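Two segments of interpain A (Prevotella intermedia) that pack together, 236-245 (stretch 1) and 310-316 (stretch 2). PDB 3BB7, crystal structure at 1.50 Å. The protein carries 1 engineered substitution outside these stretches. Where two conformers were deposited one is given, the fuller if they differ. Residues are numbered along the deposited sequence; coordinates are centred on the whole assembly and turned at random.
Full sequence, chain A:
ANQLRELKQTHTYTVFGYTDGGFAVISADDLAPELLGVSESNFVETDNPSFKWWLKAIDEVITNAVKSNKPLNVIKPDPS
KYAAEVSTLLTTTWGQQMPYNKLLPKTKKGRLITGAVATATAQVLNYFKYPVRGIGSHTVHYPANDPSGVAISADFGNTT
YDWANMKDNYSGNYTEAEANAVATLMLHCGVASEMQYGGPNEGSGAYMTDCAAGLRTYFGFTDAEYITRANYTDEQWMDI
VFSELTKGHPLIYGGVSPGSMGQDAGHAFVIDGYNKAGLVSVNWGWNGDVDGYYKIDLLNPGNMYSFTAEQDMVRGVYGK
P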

# COMPACT_ATOMS: atom_id res chain seq x y z
N GLN A 236 9.46 14.48 11.36
CA GLN A 236 10.56 13.68 10.85
C GLN A 236 10.06 12.65 9.84
O GLN A 236 10.70 12.43 8.80
N TRP A 237 8.94 12.00 10.16
CA TRP A 237 8.37 10.99 9.27
C TRP A 237 7.93 11.61 7.92
O TRP A 237 8.26 11.07 6.85
N MET A 238 7.26 12.77 7.96
CA MET A 238 6.80 13.35 6.71
C MET A 238 8.00 13.84 5.91
O MET A 238 7.99 13.75 4.70
N ASP A 239 9.07 14.28 6.56
CA ASP A 239 10.26 14.66 5.77
C ASP A 239 10.88 13.47 5.02
O ASP A 239 11.38 13.65 3.89
N ILE A 240 10.83 12.28 5.60
CA ILE A 240 11.28 11.09 4.89
C ILE A 240 10.39 10.87 3.66
O ILE A 240 10.89 10.63 2.56
N VAL A 241 9.07 10.92 3.85
CA VAL A 241 8.15 10.77 2.73
C VAL A 241 8.43 11.80 1.62
O VAL A 241 8.60 11.42 0.43
N PHE A 242 8.52 13.08 1.97
CA PHE A 242 8.76 14.10 0.93
C PHE A 242 10.10 13.93 0.24
O PHE A 242 10.20 14.10 -0.98
N SER A 243 11.14 13.62 1.00
CA SER A 243 12.46 13.45 0.43
C SER A 243 12.50 12.25 -0.53
O SER A 243 13.10 12.33 -1.65
N GLU A 244 11.88 11.14 -0.14
CA GLU A 244 11.94 9.96 -0.99
C GLU A 244 11.14 10.20 -2.27
O GLU A 244 11.57 9.85 -3.36
N LEU A 245 9.96 10.80 -2.15
CA LEU A 245 9.16 11.02 -3.36
C LEU A 245 9.77 12.07 -4.29
O LEU A 245 9.67 11.95 -5.52
N GLU A 310 0.24 1.06 13.60
CA GLU A 310 0.48 0.11 12.49
C GLU A 310 0.93 0.83 11.22
O GLU A 310 0.25 0.78 10.17
N GLN A 311 2.09 1.49 11.31
CA GLN A 311 2.63 2.25 10.18
C GLN A 311 4.11 2.03 10.06
O GLN A 311 4.90 2.52 10.87
N ASP A 312 4.46 1.23 9.07
CA ASP A 312 5.83 0.88 8.75
C ASP A 312 6.05 1.29 7.30
O ASP A 312 5.09 1.40 6.53
N MET A 313 7.29 1.53 6.92
CA MET A 313 7.59 1.73 5.50
C MET A 313 8.81 0.93 5.14
O MET A 313 9.69 0.68 5.97
N VAL A 314 8.89 0.56 3.87
CA VAL A 314 10.13 0.01 3.34
C VAL A 314 10.64 1.07 2.39
O VAL A 314 9.93 1.41 1.41
N ARG A 315 11.82 1.61 2.69
CA ARG A 315 12.47 2.57 1.82
C ARG A 315 13.75 1.92 1.27
O ARG A 315 14.12 0.81 1.69
N GLY A 316 14.40 2.58 0.32
CA GLY A 316 15.64 2.05 -0.25
C GLY A 316 15.42 1.12 -1.44
O GLY A 316 16.33 0.41 -1.82

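Helix 236-245 lies over strand 312-315 with their N-to-C directions 33° apart and their axes 11.2 Å apart at closest approach, a gap filled by side chains and two bridging waters; no direct hydrogen bond joins the two stretches. Along the strand, Met-313 and Arg-315 point toward the helix, while Asp-312 points away and Val-314 stays out of reach, in keeping with the alternation of a β-strand. Gln-311 (chi1 m, chi2 t), just before the strand, also points toward the helix. From the helix, Ile-240 and Glu-244, one turn apart, point toward the strand.

The apolar contacts centre on Met-313 (chi1 p, chi2 t, chi3 p), whose long, unbranched side chain can reach across the gap. Met-313 CE lies 3.6 Å from Trp-237 CZ2 and 3.9 Å from Val-241 CG2 (chi1 t), while Met-313 SD sits 3.8 Å from Ile-240 CG2 (chi1 m, chi2 t); the branched aliphatics offer it compact apolar surface.

The aromatic contact is a CH-pi interaction: CE of Met-313 stands over one face of the Trp-237 six-membered ring, 3.8 Å from its centroid, so the slightly positive methyl meets the pi cloud. Although the CA-to-CB bond of Trp-237 points sideways, its t rotamer brings the indole nearer the strand, where Trp-237 CH2 also approaches the backbone O of Gln-311 at 4.2 Å.

Farther along, Arg-315 (chi1 p, then extended) makes packing contacts: Arg-315 NH1 lies 3.8 Å from Ile-240 CD1, and Arg-315 CD 4.0 Å from Glu-244 OE2. The polar link runs through two waters, which connect Glu-244 (chi1 m, chi2 m) to Arg-315, the last strand residue, and to Gly-316 just beyond it. One donates to Glu-244 OE1 and accepts from Gly-316 N, both at 2.7 Å; the other donates to Glu-244 OE2 at 2.7 Å and accepts a weak hydrogen bond from Arg-315 NH1 at 2.7 Å. A carboxylate suits this place because each of its two oxygens accepts from a water.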

# COMPACT_ATOMS: atom_id res chain seq x y z
CB GLN A 236 11.23 12.96 12.01
CG GLN A 236 12.02 13.90 12.90
CD GLN A 236 12.38 13.30 14.25
OE1 GLN A 236 11.95 12.20 14.61
NE2 GLN A 236 13.14 14.06 15.03
CB TRP A 237 7.16 10.38 9.98
CG TRP A 237 6.56 9.19 9.32
CD1 TRP A 237 5.36 9.13 8.67
CD2 TRP A 237 7.12 7.87 9.26
NE1 TRP A 237 5.12 7.86 8.22
CE2 TRP A 237 6.17 7.05 8.59
CE3 TRP A 237 8.29 7.29 9.75
CZ2 TRP A 237 6.38 5.68 8.37
CZ3 TRP A 237 8.50 5.93 9.53
CH2 TRP A 237 7.55 5.15 8.85
CB MET A 238 5.82 14.48 6.95
CG MET A 238 4.49 14.03 7.50
SD MET A 238 3.74 12.62 6.68
CE MET A 238 3.55 13.18 4.98
CB ASP A 239 11.28 15.37 6.67
CG ASP A 239 10.92 16.85 6.91
OD1 ASP A 239 11.59 17.48 7.76
OD2 ASP A 239 9.97 17.38 6.26
CB ILE A 240 11.27 9.83 5.79
CG1 ILE A 240 12.33 9.99 6.89
CG2 ILE A 240 11.53 8.59 4.96
CD1 ILE A 240 12.23 8.95 7.97
CB VAL A 241 6.69 10.85 3.18
CG1 VAL A 241 5.75 10.80 1.95
CG2 VAL A 241 6.37 9.67 4.15
CB PHE A 242 8.64 15.51 1.48
CG PHE A 242 7.32 15.82 2.14
CD1 PHE A 242 6.10 15.35 1.60
CD2 PHE A 242 7.30 16.60 3.29
CE1 PHE A 242 4.88 15.67 2.23
CE2 PHE A 242 6.10 16.94 3.93
CZ PHE A 242 4.88 16.48 3.40
CB SER A 243 13.54 13.41 1.51
OG SER A 243 13.43 12.26 2.32
CB GLU A 244 11.41 8.74 -0.25
CG GLU A 244 12.34 8.24 0.80
CD GLU A 244 13.55 7.54 0.25
OE1 GLU A 244 13.60 7.20 -0.95
OE2 GLU A 244 14.46 7.29 1.07
CB LEU A 245 7.68 11.32 -3.01
CG LEU A 245 6.80 10.04 -2.82
CD1 LEU A 245 6.66 9.21 -4.12
CD2 LEU A 245 7.30 9.16 -1.71
CB GLU A 310 -0.79 -0.73 12.26
CG GLU A 310 -1.27 -1.41 13.56
CD GLU A 310 -2.67 -1.98 13.46
OE1 GLU A 310 -3.35 -1.76 12.44
OE2 GLU A 310 -3.09 -2.66 14.44
CB GLN A 311 2.36 3.75 10.33
CG GLN A 311 0.90 4.14 10.24
CD GLN A 311 0.74 5.63 10.40
OE1 GLN A 311 1.00 6.41 9.47
NE2 GLN A 311 0.28 6.05 11.58
CB ASP A 312 6.04 -0.63 8.83
CG ASP A 312 5.59 -1.23 10.15
OD1 ASP A 312 4.98 -2.34 10.12
OD2 ASP A 312 5.81 -0.61 11.20
CB MET A 313 7.73 3.22 5.14
CG MET A 313 9.06 3.85 5.38
SD MET A 313 9.40 5.45 4.55
CE MET A 313 8.21 6.50 5.38
CB VAL A 314 9.94 -1.33 2.62
CG1 VAL A 314 11.27 -1.77 2.04
CG2 VAL A 314 9.41 -2.37 3.59
CB ARG A 315 12.73 3.89 2.57
CG ARG A 315 13.76 3.81 3.66
CD ARG A 315 13.92 5.17 4.36
NE ARG A 315 14.77 4.98 5.52
CZ ARG A 315 15.21 5.97 6.29
NH1 ARG A 315 14.91 7.23 5.98
NH2 ARG A 315 15.96 5.68 7.36
O HOH W 1 13.11 4.52 -1.09
O HOH W 2 14.97 8.42 3.52